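Local structure of SusD superfamily protein (Bacteroides fragilis, 3L22) at residues V117-F122 / T196-A201. The protein is of uncharacterised function but, as a SusD-family outer-membrane protein, probably binds sugars for uptake, and carries zinc ions in the crystal. Residues are numbered along the deposited sequence; the frame is centred on the assembly and turned at random.
With ZN (zinc ion), chain B.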
loop_
_atom_site.group_PDB
_atom_site.type_symbol
_atom_site.label_atom_id
_atom_site.label_comp_id
_atom_site.label_asym_id
_atom_site.label_seq_id
_atom_site.Cartn_x
_atom_site.Cartn_y
_atom_site.Cartn_z
ATOM N N VAL A 117 -20.465 -4.396 7.844
ATOM C CA VAL A 117 -20.334 -5.034 6.536
ATOM C C VAL A 117 -19.361 -4.265 5.670
ATOM O O VAL A 117 -18.486 -4.824 5.054
ATOM C CB VAL A 117 -21.696 -5.110 5.782
ATOM C CG1 VAL A 117 -21.520 -5.532 4.288
ATOM C CG2 VAL A 117 -22.669 -6.081 6.497
ATOM N N GLN A 118 -19.535 -2.969 5.598
ATOM C CA GLN A 118 -18.760 -2.166 4.652
ATOM C C GLN A 118 -17.278 -2.090 5.095
ATOM O O GLN A 118 -16.361 -2.095 4.273
ATOM C CB GLN A 118 -19.428 -0.790 4.509
ATOM C CG GLN A 118 -20.773 -0.883 3.770
ATOM C CD GLN A 118 -21.540 0.429 3.738
ATOM O OE1 GLN A 118 -20.977 1.481 4.033
ATOM N NE2 GLN A 118 -22.851 0.364 3.431
ATOM N N GLU A 119 -17.046 -2.095 6.402
ATOM C CA GLU A 119 -15.672 -2.160 6.917
ATOM C C GLU A 119 -15.001 -3.477 6.579
ATOM O O GLU A 119 -13.845 -3.494 6.137
ATOM C CB GLU A 119 -15.595 -1.946 8.439
ATOM C CG GLU A 119 -15.745 -0.473 8.792
ATOM C CD GLU A 119 -15.409 -0.181 10.266
ATOM O OE1 GLU A 119 -14.611 -0.930 10.921
ATOM O OE2 GLU A 119 -15.973 0.816 10.755
ATOM N N ALA A 120 -15.731 -4.568 6.765
ATOM C CA ALA A 120 -15.180 -5.891 6.488
ATOM C C ALA A 120 -14.868 -6.032 4.979
ATOM O O ALA A 120 -13.831 -6.561 4.601
ATOM C CB ALA A 120 -16.142 -6.967 6.963
ATOM N N LYS A 121 -15.771 -5.552 4.128
ATOM C CA LYS A 121 -15.534 -5.551 2.688
ATOM C C LYS A 121 -14.301 -4.738 2.272
ATOM O O LYS A 121 -13.554 -5.145 1.384
ATOM C CB LYS A 121 -16.791 -5.108 1.930
ATOM C CG LYS A 121 -17.914 -6.169 1.948
ATOM C CD LYS A 121 -19.051 -5.723 1.018
ATOM C CE LYS A 121 -20.192 -6.710 1.073
ATOM N NZ LYS A 121 -21.289 -6.278 0.164
ATOM N N PHE A 122 -14.067 -3.611 2.939
ATOM C CA PHE A 122 -12.870 -2.809 2.708
ATOM C C PHE A 122 -11.590 -3.639 2.973
ATOM O O PHE A 122 -10.681 -3.615 2.167
ATOM C CB PHE A 122 -12.860 -1.554 3.580
ATOM C CG PHE A 122 -11.576 -0.811 3.525
ATOM C CD1 PHE A 122 -11.345 0.122 2.499
ATOM C CD2 PHE A 122 -10.549 -1.081 4.431
ATOM C CE1 PHE A 122 -10.154 0.798 2.414
ATOM C CE2 PHE A 122 -9.340 -0.410 4.336
ATOM C CZ PHE A 122 -9.153 0.536 3.298
ATOM N N THR A 196 -7.820 4.184 12.235
ATOM C CA THR A 196 -7.536 2.756 12.319
ATOM C C THR A 196 -8.706 1.859 11.893
ATOM O O THR A 196 -8.501 0.657 11.735
ATOM C CB THR A 196 -7.091 2.361 13.722
ATOM O OG1 THR A 196 -8.200 2.489 14.618
ATOM C CG2 THR A 196 -5.898 3.283 14.172
ATOM N N HIS A 197 -9.904 2.419 11.692
ATOM C CA HIS A 197 -10.994 1.740 10.966
ATOM C C HIS A 197 -11.131 2.414 9.622
ATOM O O HIS A 197 -10.790 3.593 9.488
ATOM C CB HIS A 197 -12.350 1.846 11.702
ATOM C CG HIS A 197 -12.460 0.991 12.923
ATOM N ND1 HIS A 197 -13.669 0.672 13.505
ATOM C CD2 HIS A 197 -11.512 0.391 13.680
ATOM C CE1 HIS A 197 -13.467 -0.100 14.556
ATOM N NE2 HIS A 197 -12.163 -0.286 14.687
ATOM N N ALA A 198 -11.642 1.671 8.640
ATOM C CA ALA A 198 -11.953 2.208 7.329
ATOM C C ALA A 198 -13.059 3.256 7.369
ATOM O O ALA A 198 -14.171 2.993 7.847
ATOM C CB ALA A 198 -12.359 1.075 6.341
ATOM N N THR A 199 -12.725 4.444 6.889
ATOM C CA THR A 199 -13.663 5.526 6.678
ATOM C C THR A 199 -14.080 5.575 5.212
ATOM O O THR A 199 -13.502 4.881 4.369
ATOM C CB THR A 199 -13.010 6.859 7.029
ATOM O OG1 THR A 199 -11.757 6.988 6.315
ATOM C CG2 THR A 199 -12.813 6.983 8.560
ATOM N N GLN A 200 -15.060 6.417 4.905
ATOM C CA GLN A 200 -15.395 6.698 3.529
ATOM C C GLN A 200 -14.166 7.191 2.779
ATOM O O GLN A 200 -13.901 6.735 1.653
ATOM C CB GLN A 200 -16.539 7.715 3.445
ATOM C CG GLN A 200 -17.832 7.131 4.021
ATOM C CD GLN A 200 -19.033 8.006 3.794
ATOM O OE1 GLN A 200 -19.094 8.724 2.781
ATOM N NE2 GLN A 200 -19.984 7.988 4.746
ATOM N N ALA A 201 -13.376 8.076 3.399
ATOM C CA ALA A 201 -12.096 8.534 2.786
ATOM C C ALA A 201 -11.134 7.400 2.454
ATOM O O ALA A 201 -10.527 7.403 1.388
ATOM C CB ALA A 201 -11.397 9.552 3.700
HETATM ZN ZN ZN B . -15.475 1.052 12.748
HETATM O O HOH W 1 -16.377 3.031 9.329
HETATM O O HOH W 2 -15.644 2.992 12.787
HETATM O O HOH W 3 -17.139 0.157 13.977
#
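E119 and H197 meet through a zinc ion that both of them bind. OE2 of E119 lies 2.1 Å from the zinc and ND1 of H197 2.0 Å; waters 2 and 3 complete a distorted tetrahedral shell. An anionic oxygen and a neutral imidazole nitrogen are both good zinc donors, and the planes of the two groups stand 70° apart. With CG anti to its carbonyl carbon (chi1 -77°) and the chain extended beyond, E119 reaches off helix 113-131 to the ion.

A hydrogen bond to each ligand probably fixes its orientation. The other carboxylate oxygen, OE1, is bonded to the hydroxyl of Y29, which also bonds the backbone N of A198, while NE2 of H197 is bonded to OD1 of N26; helix 18-33 thus forms a second shell. Water 1 donates to OE2 of E119 and to O of A198, 2.7 Å in each case, joining the metal-bound oxygen to the loop backbone.

The apolar part lies one helical turn further on. CB of A198 sits over one face of the F122 ring, 3.8 Å from its centroid and displaced toward the CG-CD2 side, a CH-pi contact. Alanine suits this place because its single methyl lets the loop lie close to the helix, and the flat ring offers it a broad surface; F251 meets the same ring edge-to-face.

Two of the four zinc positions are held by water, which could in principle exchange, unlike a typical structural zinc with four protein ligands; loop and helix also touch through A198 and F122.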